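Local atomic coordinates of ParA (Salmonella enterica subsp. enterica serovar Newport str. SL317, PDB entry 3EZF), a protein that probably binds and hydrolyses ATP as a Walker-type plasmid partition ATPase and, with ADP bound, probably represses transcription through its winged-helix DNA-binding region. Residues S217-L222 / Q230-I235. Sequence-based numbering, arbitrary orientation.
Unlike the reference sequence in segment 217-222: R220 (reference Glu), E221 (reference Asp). Unlike the reference sequence in segment 230-235: Q230 (reference Met), N231 (reference Lys), Q232 (reference Pro), Y233 (reference Ser), I235 (reference Val).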
loop_
_atom_site.group_PDB
_atom_site.type_symbol
_atom_site.label_atom_id
_atom_site.label_comp_id
_atom_site.label_asym_id
_atom_site.label_seq_id
_atom_site.Cartn_x
_atom_site.Cartn_y
_atom_site.Cartn_z
ATOM N N SER A 217 16.798 1.252 -2.255
ATOM C CA SER A 217 17.327 2.609 -2.273
ATOM C C SER A 217 18.834 2.684 -2.452
ATOM O O SER A 217 19.380 3.771 -2.629
ATOM C CB SER A 217 16.962 3.327 -0.976
ATOM O OG SER A 217 15.563 3.280 -0.751
ATOM N N GLN A 218 19.498 1.534 -2.421
ATOM C CA GLN A 218 20.940 1.486 -2.532
ATOM C C GLN A 218 21.363 0.283 -3.360
ATOM O O GLN A 218 22.517 -0.148 -3.321
ATOM C CB GLN A 218 21.504 1.411 -1.119
ATOM C CG GLN A 218 23.006 1.426 -1.000
ATOM C CD GLN A 218 23.434 1.515 0.455
ATOM O OE1 GLN A 218 22.854 0.850 1.333
ATOM N NE2 GLN A 218 24.453 2.340 0.726
ATOM N N TRP A 219 20.420 -0.236 -4.137
ATOM C CA TRP A 219 20.655 -1.403 -4.973
ATOM C C TRP A 219 21.936 -1.411 -5.808
ATOM O O TRP A 219 22.793 -2.275 -5.596
ATOM C CB TRP A 219 19.443 -1.660 -5.885
ATOM C CG TRP A 219 19.524 -2.992 -6.607
ATOM C CD1 TRP A 219 19.812 -3.189 -7.928
ATOM C CD2 TRP A 219 19.384 -4.302 -6.030
ATOM N NE1 TRP A 219 19.859 -4.531 -8.209
ATOM C CE2 TRP A 219 19.595 -5.239 -7.065
ATOM C CE3 TRP A 219 19.095 -4.775 -4.743
ATOM C CZ2 TRP A 219 19.540 -6.622 -6.853
ATOM C CZ3 TRP A 219 19.038 -6.146 -4.528
ATOM C CH2 TRP A 219 19.255 -7.055 -5.583
ATOM N N ARG A 220 22.085 -0.472 -6.745
ATOM C CA ARG A 220 23.285 -0.470 -7.600
ATOM C C ARG A 220 24.574 -0.560 -6.822
ATOM O O ARG A 220 25.440 -1.377 -7.079
ATOM C CB ARG A 220 23.352 0.768 -8.503
ATOM C CG ARG A 220 24.571 0.732 -9.419
ATOM C CD ARG A 220 24.422 1.585 -10.664
ATOM N NE ARG A 220 24.837 2.974 -10.468
ATOM C CZ ARG A 220 26.082 3.369 -10.191
ATOM N NH1 ARG A 220 27.056 2.472 -10.069
ATOM N NH2 ARG A 220 26.356 4.666 -10.043
ATOM N N GLU A 221 24.682 0.343 -5.877
ATOM C CA GLU A 221 25.794 0.448 -4.969
ATOM C C GLU A 221 26.187 -0.969 -4.396
ATOM O O GLU A 221 27.358 -1.411 -4.442
ATOM C CB GLU A 221 25.296 1.410 -3.857
ATOM C CG GLU A 221 25.485 3.042 -4.065
ATOM C CD GLU A 221 24.287 3.804 -4.901
ATOM O OE1 GLU A 221 23.469 3.398 -5.843
ATOM O OE2 GLU A 221 24.234 4.984 -4.566
ATOM N N LEU A 222 25.192 -1.644 -3.807
ATOM C CA LEU A 222 25.361 -2.981 -3.209
ATOM C C LEU A 222 25.729 -4.048 -4.230
ATOM O O LEU A 222 26.487 -4.968 -3.928
ATOM C CB LEU A 222 24.078 -3.439 -2.509
ATOM C CG LEU A 222 23.760 -2.761 -1.182
ATOM C CD1 LEU A 222 22.354 -3.116 -0.727
ATOM C CD2 LEU A 222 24.784 -3.184 -0.153
ATOM N N GLN A 230 28.552 -7.704 -12.018
ATOM C CA GLN A 230 27.200 -8.214 -12.247
ATOM C C GLN A 230 26.255 -7.139 -12.775
ATOM O O GLN A 230 26.404 -5.965 -12.458
ATOM C CB GLN A 230 26.624 -8.757 -10.939
ATOM C CG GLN A 230 26.914 -10.203 -10.660
ATOM C CD GLN A 230 26.209 -11.112 -11.634
ATOM O OE1 GLN A 230 26.209 -12.329 -11.466
ATOM N NE2 GLN A 230 25.602 -10.527 -12.665
ATOM N N ASN A 231 25.268 -7.549 -13.565
ATOM C CA ASN A 231 24.285 -6.624 -14.122
ATOM C C ASN A 231 23.144 -6.489 -13.125
ATOM O O ASN A 231 22.429 -7.446 -12.864
ATOM C CB ASN A 231 23.748 -7.164 -15.443
ATOM C CG ASN A 231 22.743 -6.233 -16.080
ATOM O OD1 ASN A 231 22.864 -5.880 -17.253
ATOM N ND2 ASN A 231 21.740 -5.825 -15.309
ATOM N N GLN A 232 22.955 -5.294 -12.589
ATOM C CA GLN A 232 21.927 -5.075 -11.583
ATOM C C GLN A 232 20.521 -5.495 -11.938
ATOM O O GLN A 232 19.697 -5.655 -11.051
ATOM C CB GLN A 232 21.889 -3.606 -11.170
ATOM C CG GLN A 232 21.474 -2.683 -12.285
ATOM C CD GLN A 232 21.435 -1.251 -11.852
ATOM O OE1 GLN A 232 21.621 -0.357 -12.671
ATOM N NE2 GLN A 232 21.184 -1.016 -10.558
ATOM N N TYR A 233 20.232 -5.669 -13.221
ATOM C CA TYR A 233 18.875 -6.035 -13.621
ATOM C C TYR A 233 18.708 -7.476 -14.093
ATOM O O TYR A 233 17.675 -7.838 -14.644
ATOM C CB TYR A 233 18.363 -5.053 -14.697
ATOM C CG TYR A 233 18.320 -3.609 -14.222
ATOM C CD1 TYR A 233 18.786 -2.569 -15.031
ATOM C CD2 TYR A 233 17.826 -3.284 -12.951
ATOM C CE1 TYR A 233 18.763 -1.248 -14.587
ATOM C CE2 TYR A 233 17.797 -1.963 -12.498
ATOM C CZ TYR A 233 18.267 -0.950 -13.320
ATOM O OH TYR A 233 18.246 0.355 -12.871
ATOM N N GLU A 234 19.720 -8.305 -13.867
ATOM C CA GLU A 234 19.651 -9.701 -14.266
ATOM C C GLU A 234 19.887 -10.600 -13.067
ATOM O O GLU A 234 19.937 -11.821 -13.212
ATOM C CB GLU A 234 20.697 -10.023 -15.330
ATOM C CG GLU A 234 20.603 -9.196 -16.598
ATOM C CD GLU A 234 21.600 -9.637 -17.679
ATOM O OE1 GLU A 234 22.566 -10.360 -17.354
ATOM O OE2 GLU A 234 21.427 -9.255 -18.859
ATOM N N ILE A 235 20.035 -10.005 -11.884
ATOM C CA ILE A 235 20.279 -10.789 -10.676
ATOM C C ILE A 235 19.150 -11.768 -10.368
ATOM O O ILE A 235 19.405 -12.933 -10.101
ATOM C CB ILE A 235 20.473 -9.905 -9.427
ATOM C CG1 ILE A 235 21.412 -8.732 -9.725
ATOM C CG2 ILE A 235 21.048 -10.754 -8.307
ATOM C CD1 ILE A 235 22.755 -9.148 -10.288
#
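The indole of W219 overlaps Q232 along its pyrrole edge, where it meets both the backbone and the side chain of that residue. NE1 of W219 donates a hydrogen bond to the backbone O of Q232 at 3.1 Å, with an N-H...O angle of 159°. The acceptor lies close to the indole plane, and the bond meets the carbonyl at a bend, the C=O...N angle being 126°. W219 leaves the start of helix 219-226 with CG turned opposite the backbone N (chi1 -170°), which carries the indole toward the loop that follows the helix. Q232 CB sits 3.7 Å from W219 NE1. Further along the side chain the flat amide runs nearly coplanar with the indole, beside CD1 rather than stacked on a face. That amide end also lies against the aliphatic base of R220, whose CB is its closest point there; which way round the amide is turned is uncertain. The guanidinium of R220 heads elsewhere, to a salt bridge with E224. On the benzene side of the indole, W219 CZ2 touches CG1 of I235 at 4.0 Å, again at the ring edge. Within the loop, CG of Q232 lies over the centre of the Y233 ring, 3.5 Å above its plane.

The contact ties the first turn of helix 219-226 to the turn leading into helix 235-241, within the AAA (P-loop NTPase) region of the chain. M181 and L182 of helix 177-182 and P261 and N265 of helix 261-267 also pack on W219. Q232 O accepts a second hydrogen bond, from N265 ND2, so one carbonyl joins this loop to two helices. For the buried indole, the bond satisfies its polar N-H while I235, M181, L182 and P261 give the ring apolar neighbours.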